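Local coordinates for tight junction protein ZO-3 (Homo sapiens, PDB 3KFV) that acts as a scaffold at tight junctions, linking claudins, occludin and junctional adhesion molecules to the actin cytoskeleton, and is seen here as its SH3 and guanylate kinase-like fragment, at residues A124-G129 against L213-Y218; F144-V149 against R293-A298. All coordinates share one frame; numbering follows the deposited sequence.

Interaction 1: residues A124-G129 against L213-Y218; sequences ALTRQG and LNYVQY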
ATOM      1  N   ALA A 124       3.552 -17.013   3.453  1.00 37.20           N
ATOM      2  CA  ALA A 124       2.957 -17.880   2.443  1.00 36.70           C
ATOM      3  C   ALA A 124       3.155 -17.297   1.044  1.00 45.02           C
ATOM      4  O   ALA A 124       3.297 -18.032   0.060  1.00 43.19           O
ATOM      5  CB  ALA A 124       1.483 -18.098   2.729  1.00 33.68           C
ATOM      6  N   LEU A 125       3.159 -15.971   0.955  1.00 43.98           N
ATOM      7  CA  LEU A 125       3.384 -15.312  -0.320  1.00 39.36           C
ATOM      8  C   LEU A 125       4.846 -15.408  -0.757  1.00 40.10           C
ATOM      9  O   LEU A 125       5.120 -15.571  -1.945  1.00 42.20           O
ATOM     10  CB  LEU A 125       2.907 -13.862  -0.275  1.00 42.59           C
ATOM     11  CG  LEU A 125       1.385 -13.672  -0.268  1.00 45.04           C
ATOM     12  CD1 LEU A 125       1.021 -12.211  -0.018  1.00 39.63           C
ATOM     13  CD2 LEU A 125       0.767 -14.170  -1.573  1.00 40.09           C
ATOM     14  N   THR A 126       5.781 -15.323   0.188  1.00 38.10           N
ATOM     15  CA  THR A 126       7.196 -15.465  -0.152  1.00 38.03           C
ATOM     16  C   THR A 126       7.459 -16.815  -0.796  1.00 38.03           C
ATOM     17  O   THR A 126       8.283 -16.934  -1.696  1.00 37.89           O
ATOM     18  CB  THR A 126       8.128 -15.346   1.062  1.00 36.43           C
ATOM     19  OG1 THR A 126       7.715 -14.258   1.892  1.00 37.94           O
ATOM     20  CG2 THR A 126       9.567 -15.118   0.596  1.00 32.87           C
ATOM     21  N   ARG A 127       6.761 -17.838  -0.319  1.00 42.91           N
ATOM     22  CA  ARG A 127       6.888 -19.168  -0.897  1.00 43.00           C
ATOM     23  C   ARG A 127       6.198 -19.206  -2.251  1.00 43.12           C
ATOM     24  O   ARG A 127       6.822 -19.522  -3.267  1.00 46.35           O
ATOM     25  CB  ARG A 127       6.300 -20.227   0.041  1.00 44.50           C
ATOM     26  CG  ARG A 127       7.161 -20.516   1.264  1.00 43.58           C
ATOM     27  CD  ARG A 127       8.547 -21.008   0.856  1.00 47.49           C
ATOM     28  N   GLN A 128       4.912 -18.865  -2.266  1.00 40.65           N
ATOM     29  CA  GLN A 128       4.140 -18.880  -3.506  1.00 42.37           C
ATOM     30  C   GLN A 128       4.758 -17.979  -4.575  1.00 45.73           C
ATOM     31  O   GLN A 128       4.540 -18.189  -5.769  1.00 46.60           O
ATOM     32  CB  GLN A 128       2.675 -18.506  -3.240  1.00 43.00           C
ATOM     33  CG  GLN A 128       1.924 -19.556  -2.414  1.00 45.15           C
ATOM     34  CD  GLN A 128       0.611 -19.046  -1.847  1.00 44.02           C
ATOM     35  OE1 GLN A 128       0.360 -17.838  -1.816  1.00 47.51           O
ATOM     36  NE2 GLN A 128      -0.237 -19.969  -1.391  1.00 36.68           N
ATOM     37  N   GLY A 129       5.541 -16.991  -4.142  1.00 44.14           N
ATOM     38  CA  GLY A 129       6.209 -16.076  -5.053  1.00 38.77           C
ATOM     39  C   GLY A 129       7.623 -16.504  -5.414  1.00 43.40           C
ATOM     40  O   GLY A 129       8.199 -16.017  -6.390  1.00 42.36           O
ATOM     41  N   LEU A 213      -0.831  -6.606  -1.210  1.00 34.16           N
ATOM     42  CA  LEU A 213      -0.697  -6.012  -2.539  1.00 36.46           C
ATOM     43  C   LEU A 213       0.644  -5.305  -2.689  1.00 35.27           C
ATOM     44  O   LEU A 213       1.292  -5.388  -3.737  1.00 33.70           O
ATOM     45  CB  LEU A 213      -1.843  -5.037  -2.828  1.00 37.73           C
ATOM     46  CG  LEU A 213      -3.216  -5.667  -3.062  1.00 36.68           C
ATOM     47  CD1 LEU A 213      -4.311  -4.638  -2.884  1.00 33.35           C
ATOM     48  CD2 LEU A 213      -3.290  -6.314  -4.439  1.00 33.76           C
ATOM     49  N   ASN A 214       1.055  -4.604  -1.641  1.00 30.67           N
ATOM     50  CA  ASN A 214       2.379  -4.009  -1.632  1.00 31.45           C
ATOM     51  C   ASN A 214       3.445  -5.085  -1.801  1.00 35.66           C
ATOM     52  O   ASN A 214       4.442  -4.875  -2.487  1.00 36.76           O
ATOM     53  CB  ASN A 214       2.619  -3.232  -0.344  1.00 27.27           C
ATOM     54  CG  ASN A 214       1.942  -1.887  -0.346  1.00 27.79           C
ATOM     55  OD1 ASN A 214       1.592  -1.359  -1.399  1.00 35.15           O
ATOM     56  ND2 ASN A 214       1.756  -1.316   0.833  1.00 29.28           N
ATOM     57  N   TYR A 215       3.219  -6.243  -1.186  1.00 32.80           N
ATOM     58  CA  TYR A 215       4.217  -7.302  -1.175  1.00 32.83           C
ATOM     59  C   TYR A 215       4.414  -7.948  -2.544  1.00 36.17           C
ATOM     60  O   TYR A 215       5.550  -8.197  -2.962  1.00 35.48           O
ATOM     61  CB  TYR A 215       3.872  -8.366  -0.129  1.00 35.61           C
ATOM     62  CG  TYR A 215       5.009  -9.327   0.123  1.00 35.40           C
ATOM     63  CD1 TYR A 215       6.223  -8.872   0.625  1.00 38.02           C
ATOM     64  CD2 TYR A 215       4.880 -10.679  -0.150  1.00 34.08           C
ATOM     65  CE1 TYR A 215       7.271  -9.737   0.855  1.00 38.60           C
ATOM     66  CE2 TYR A 215       5.927 -11.553   0.077  1.00 35.83           C
ATOM     67  CZ  TYR A 215       7.117 -11.074   0.580  1.00 35.37           C
ATOM     68  OH  TYR A 215       8.165 -11.928   0.803  1.00 39.70           O
ATOM     69  N   VAL A 216       3.312  -8.226  -3.234  1.00 36.99           N
ATOM     70  CA  VAL A 216       3.391  -8.778  -4.585  1.00 40.92           C
ATOM     71  C   VAL A 216       3.641  -7.678  -5.613  1.00 37.21           C
ATOM     72  O   VAL A 216       3.641  -7.934  -6.811  1.00 41.22           O
ATOM     73  CB  VAL A 216       2.123  -9.568  -4.979  1.00 39.94           C
ATOM     74  CG1 VAL A 216       1.900 -10.723  -4.015  1.00 38.51           C
ATOM     75  CG2 VAL A 216       0.910  -8.649  -5.026  1.00 36.02           C
ATOM     76  N   GLN A 217       3.836  -6.454  -5.134  1.00 34.18           N
ATOM     77  CA  GLN A 217       4.296  -5.357  -5.984  1.00 38.35           C
ATOM     78  C   GLN A 217       3.250  -4.823  -6.970  1.00 41.06           C
ATOM     79  O   GLN A 217       3.581  -4.338  -8.053  1.00 38.11           O
ATOM     80  CB  GLN A 217       5.587  -5.751  -6.701  1.00 39.68           C
ATOM     81  CG  GLN A 217       6.702  -6.109  -5.732  1.00 40.83           C
ATOM     82  CD  GLN A 217       8.047  -6.256  -6.409  1.00 45.79           C
ATOM     83  OE1 GLN A 217       8.919  -5.397  -6.258  1.00 47.91           O
ATOM     84  NE2 GLN A 217       8.226  -7.345  -7.163  1.00 39.97           N
ATOM     85  N   TYR A 218       1.985  -4.917  -6.574  1.00 43.31           N
ATOM     86  CA  TYR A 218       0.904  -4.240  -7.266  1.00 36.01           C
ATOM     87  C   TYR A 218       0.849  -2.800  -6.784  1.00 34.38           C
ATOM     88  O   TYR A 218       0.271  -1.941  -7.440  1.00 37.00           O
ATOM     89  CB  TYR A 218      -0.418  -4.941  -6.981  1.00 38.62           C
ATOM     90  CG  TYR A 218      -0.709  -6.071  -7.934  1.00 38.45           C
ATOM     91  CD1 TYR A 218      -1.890  -6.105  -8.656  1.00 38.14           C
ATOM     92  CD2 TYR A 218       0.211  -7.091  -8.133  1.00 41.30           C
ATOM     93  CE1 TYR A 218      -2.158  -7.131  -9.540  1.00 45.64           C
ATOM     94  CE2 TYR A 218      -0.048  -8.129  -9.016  1.00 43.81           C
ATOM     95  CZ  TYR A 218      -1.236  -8.144  -9.718  1.00 47.17           C
ATOM     96  OH  TYR A 218      -1.511  -9.166 -10.603  1.00 44.50           O
TER
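This contact lies at the junction between the SH3 and guanylate kinase-like parts of a MAGUK protein: Y215, in the last turn of helix 207-215, reaches L125 and T126 on helix 123-129. The phenol carries the polar part. Y215 OH and T126 OG1 lie 2.6 Å apart and form a hydrogen bond in which either hydroxyl could be the donor. The two side chains cross at about a right angle. Y215 CG lies anti to the backbone N (chi1 -168°), which sends the ring across to the other helix. The T126 methyl and hydroxyl both come up to the end of the phenol, with T126 CG2 at 3.5 Å from Y215 OH. L125 meets the ring at its edge, near the ring plane, with CB 3.7 Å from Y215 CD2. The branch end of L125 goes on past the ring, where its CD1 comes 4.4 Å from V216 CG1. Helix 207-215 ends here. Q217 has positive phi (72°), and two bonds back into the last turn, Y218 N to L213 O (3.0 Å) and a weak one from Q217 N to N214 O, make a Schellman motif. Residues of the SH3 part complete the site. H10 ND1 also bonds the Y215 hydroxyl, and R25 NE bonds T126 OG1. With a phenylalanine in place of Y215, T126 and H10 would probably lose the hydroxyl they share. A buried tyrosine hydroxyl thus ties together helix 207-215, helix 123-129 and the SH3 part, in the paired SH3-guanylate kinase arrangement of the MAGUK family.

Interaction 2: residues F144-V149 against R293-A298; sequences FKRPVV and RPIWTA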
ATOM      1  N   PHE A 144       1.605  -0.862 -15.888  1.00 36.51           N
ATOM      2  CA  PHE A 144       0.209  -1.251 -15.749  1.00 38.69           C
ATOM      3  C   PHE A 144      -0.500  -0.200 -14.901  1.00 36.70           C
ATOM      4  O   PHE A 144       0.147   0.582 -14.195  1.00 34.41           O
ATOM      5  CB  PHE A 144       0.089  -2.647 -15.121  1.00 35.16           C
ATOM      6  CG  PHE A 144       0.641  -2.740 -13.729  1.00 31.39           C
ATOM      7  CD1 PHE A 144      -0.194  -2.638 -12.630  1.00 31.50           C
ATOM      8  CD2 PHE A 144       1.994  -2.928 -13.515  1.00 34.92           C
ATOM      9  CE1 PHE A 144       0.310  -2.724 -11.345  1.00 30.46           C
ATOM     10  CE2 PHE A 144       2.505  -3.010 -12.225  1.00 33.61           C
ATOM     11  CZ  PHE A 144       1.662  -2.906 -11.143  1.00 30.06           C
ATOM     12  N   LYS A 145      -1.823  -0.156 -14.991  1.00 36.01           N
ATOM     13  CA  LYS A 145      -2.575   0.775 -14.162  1.00 35.90           C
ATOM     14  C   LYS A 145      -2.702   0.229 -12.739  1.00 35.69           C
ATOM     15  O   LYS A 145      -3.247  -0.856 -12.515  1.00 36.48           O
ATOM     16  CB  LYS A 145      -3.928   1.111 -14.797  1.00 36.08           C
ATOM     17  CG  LYS A 145      -3.817   2.223 -15.849  1.00 38.22           C
ATOM     18  CD  LYS A 145      -5.103   2.426 -16.622  1.00 45.09           C
ATOM     19  CE  LYS A 145      -5.031   3.678 -17.490  1.00 55.71           C
ATOM     20  NZ  LYS A 145      -6.303   3.925 -18.261  1.00 59.08           N
ATOM     21  N   ARG A 146      -2.170   0.984 -11.784  1.00 32.69           N
ATOM     22  CA  ARG A 146      -2.057   0.534 -10.404  1.00 33.55           C
ATOM     23  C   ARG A 146      -3.415   0.472  -9.715  1.00 32.53           C
ATOM     24  O   ARG A 146      -4.245   1.362  -9.889  1.00 30.01           O
ATOM     25  CB  ARG A 146      -1.122   1.468  -9.628  1.00 34.76           C
ATOM     26  CG  ARG A 146       0.265   1.618 -10.237  1.00 34.65           C
ATOM     27  CD  ARG A 146       1.056   2.748  -9.573  1.00 36.36           C
ATOM     28  NE  ARG A 146       1.164   2.575  -8.127  1.00 32.52           N
ATOM     29  CZ  ARG A 146       1.686   3.474  -7.296  1.00 32.24           C
ATOM     30  NH1 ARG A 146       2.156   4.619  -7.754  1.00 33.51           N
ATOM     31  NH2 ARG A 146       1.734   3.227  -5.996  1.00 36.06           N
ATOM     32  N   PRO A 147      -3.650  -0.587  -8.922  1.00 34.14           N
ATOM     33  CA  PRO A 147      -4.910  -0.637  -8.171  1.00 31.82           C
ATOM     34  C   PRO A 147      -5.017   0.580  -7.264  1.00 30.73           C
ATOM     35  O   PRO A 147      -3.997   1.117  -6.840  1.00 32.78           O
ATOM     36  CB  PRO A 147      -4.776  -1.920  -7.344  1.00 28.13           C
ATOM     37  CG  PRO A 147      -3.800  -2.757  -8.102  1.00 30.23           C
ATOM     38  CD  PRO A 147      -2.827  -1.790  -8.710  1.00 30.09           C
ATOM     39  N   VAL A 148      -6.233   1.021  -6.977  1.00 29.85           N
ATOM     40  CA  VAL A 148      -6.417   2.191  -6.133  1.00 30.40           C
ATOM     41  C   VAL A 148      -7.255   1.823  -4.922  1.00 29.02           C
ATOM     42  O   VAL A 148      -8.387   1.361  -5.057  1.00 32.66           O
ATOM     43  CB  VAL A 148      -7.091   3.363  -6.904  1.00 33.57           C
ATOM     44  CG1 VAL A 148      -7.299   4.558  -5.982  1.00 31.64           C
ATOM     45  CG2 VAL A 148      -6.265   3.765  -8.119  1.00 24.89           C
ATOM     46  N   VAL A 149      -6.696   2.021  -3.739  1.00 29.20           N
ATOM     47  CA  VAL A 149      -7.408   1.715  -2.506  1.00 32.75           C
ATOM     48  C   VAL A 149      -7.955   2.991  -1.867  1.00 33.29           C
ATOM     49  O   VAL A 149      -7.195   3.899  -1.530  1.00 33.35           O
ATOM     50  CB  VAL A 149      -6.495   0.978  -1.500  1.00 31.55           C
ATOM     51  CG1 VAL A 149      -7.187   0.846  -0.160  1.00 33.20           C
ATOM     52  CG2 VAL A 149      -6.106  -0.391  -2.038  1.00 29.04           C
ATOM     53  N   ARG A 293       4.409   7.998 -10.959  1.00 37.07           N
ATOM     54  CA  ARG A 293       5.514   7.804 -10.022  1.00 38.06           C
ATOM     55  C   ARG A 293       6.103   6.414 -10.166  1.00 37.76           C
ATOM     56  O   ARG A 293       5.367   5.438 -10.314  1.00 41.10           O
ATOM     57  CB  ARG A 293       5.049   7.977  -8.577  1.00 42.06           C
ATOM     58  CG  ARG A 293       4.653   9.388  -8.173  1.00 43.21           C
ATOM     59  CD  ARG A 293       4.647   9.484  -6.661  1.00 51.89           C
ATOM     60  NE  ARG A 293       3.840  10.586  -6.140  1.00 62.45           N
ATOM     61  CZ  ARG A 293       4.119  11.875  -6.326  1.00 74.54           C
ATOM     62  NH1 ARG A 293       5.174  12.237  -7.051  1.00 71.50           N
ATOM     63  NH2 ARG A 293       3.333  12.806  -5.796  1.00 76.37           N
ATOM     64  N   PRO A 294       7.437   6.317 -10.113  1.00 40.35           N
ATOM     65  CA  PRO A 294       8.166   5.049 -10.233  1.00 41.46           C
ATOM     66  C   PRO A 294       8.008   4.163  -8.995  1.00 41.01           C
ATOM     67  O   PRO A 294       8.156   4.626  -7.865  1.00 44.25           O
ATOM     68  CB  PRO A 294       9.623   5.512 -10.352  1.00 38.24           C
ATOM     69  CG  PRO A 294       9.634   6.819  -9.629  1.00 36.72           C
ATOM     70  CD  PRO A 294       8.362   7.462 -10.084  1.00 39.01           C
ATOM     71  N   ILE A 295       7.713   2.890  -9.217  1.00 37.48           N
ATOM     72  CA  ILE A 295       7.583   1.935  -8.130  1.00 36.36           C
ATOM     73  C   ILE A 295       8.718   0.907  -8.166  1.00 37.67           C
ATOM     74  O   ILE A 295       9.418   0.773  -9.176  1.00 34.40           O
ATOM     75  CB  ILE A 295       6.231   1.207  -8.205  1.00 37.55           C
ATOM     76  CG1 ILE A 295       6.101   0.451  -9.530  1.00 33.30           C
ATOM     77  CG2 ILE A 295       5.098   2.196  -8.061  1.00 36.62           C
ATOM     78  CD1 ILE A 295       4.782  -0.274  -9.693  1.00 32.49           C
ATOM     79  N   TRP A 296       8.893   0.181  -7.063  1.00 35.97           N
ATOM     80  CA  TRP A 296       9.912  -0.858  -6.989  1.00 32.63           C
ATOM     81  C   TRP A 296       9.531  -1.995  -7.910  1.00 34.63           C
ATOM     82  O   TRP A 296       8.346  -2.271  -8.104  1.00 37.12           O
ATOM     83  CB  TRP A 296      10.057  -1.383  -5.559  1.00 33.67           C
ATOM     84  CG  TRP A 296      10.576  -0.366  -4.616  1.00 30.99           C
ATOM     85  CD1 TRP A 296       9.922   0.182  -3.554  1.00 30.32           C
ATOM     86  CD2 TRP A 296      11.864   0.248  -4.657  1.00 31.67           C
ATOM     87  NE1 TRP A 296      10.726   1.103  -2.926  1.00 30.30           N
ATOM     88  CE2 TRP A 296      11.925   1.162  -3.589  1.00 34.43           C
ATOM     89  CE3 TRP A 296      12.974   0.114  -5.492  1.00 31.18           C
ATOM     90  CZ2 TRP A 296      13.053   1.932  -3.335  1.00 34.50           C
ATOM     91  CZ3 TRP A 296      14.085   0.880  -5.240  1.00 32.30           C
ATOM     92  CH2 TRP A 296      14.121   1.775  -4.171  1.00 33.40           C
ATOM     93  N   THR A 297      10.540  -2.659  -8.463  1.00 33.69           N
ATOM     94  CA  THR A 297      10.330  -3.773  -9.381  1.00 34.14           C
ATOM     95  C   THR A 297      11.619  -4.593  -9.503  1.00 31.25           C
ATOM     96  O   THR A 297      12.718  -4.051  -9.402  1.00 30.68           O
ATOM     97  CB  THR A 297       9.846  -3.264 -10.770  1.00 31.66           C
ATOM     98  OG1 THR A 297       9.899  -4.320 -11.738  1.00 36.24           O
ATOM     99  CG2 THR A 297      10.703  -2.113 -11.247  1.00 33.12           C
ATOM    100  N   ALA A 298      11.483  -5.897  -9.710  1.00 29.55           N
ATOM    101  CA  ALA A 298      12.645  -6.784  -9.756  1.00 33.81           C
ATOM    102  C   ALA A 298      13.678  -6.385 -10.809  1.00 33.59           C
ATOM    103  O   ALA A 298      13.344  -6.193 -11.978  1.00 36.08           O
ATOM    104  CB  ALA A 298      12.205  -8.231  -9.967  1.00 32.87           C
TER
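I295 meets R146 and F144 with two different branches. Its CG2 is a methyl packed over one face of the R146 guanidinium, close to the centre, 3.7 Å from R146 CZ. The two side chains run past each other in opposite directions. R146 bends at chi3 (56°), and this turns the flat group so that a face meets the methyl. The other branch of I295 makes the apolar contact: it ends at CD1, which lies 4.3 Å from F144 CZ and approaches the ring obliquely. The contact bridges two sheets. Strand 294-298 is an outermost strand of the antiparallel sheet that includes the SH3 strands, beside strand 134-141. F144-P147 leads into strand 148-151, the middle strand of the parallel guanylate kinase-like sheet. Across the two segments the polar groups only come near each other. R293 O is 4.2 Å from R146 NH1 and oblique to the guanidinium, too far for a bond. The bonded partners lie outside. R146 NH2 bonds Y219 O. R293 turns its own charged end away, to a salt bridge with E289. The Q291 amide bonds the backbone of the loop at both F144 O and R146 N.

Both contacts are partly buried and lie at the junction of the SH3 and guanylate kinase-like parts. Interaction 2 joins the two sheets directly. Interaction 1 joins helix 123-129 to helix 207-215, with SH3 residues beside it. Their centres are about 14 Å apart, and they meet where Q217 and Y218 pass F144, P147, W296 and T297. Their segments alternate along the chain. Interaction 1 turns on a direct hydroxyl bond between buried T126 and Y215, with L125 and V216 partly exposed. Interaction 2 is methyl-on-guanidinium packing and runs from buried R146 to exposed R293. The chain just after interaction 1 supplies the carbonyl that holds the arginine of interaction 2.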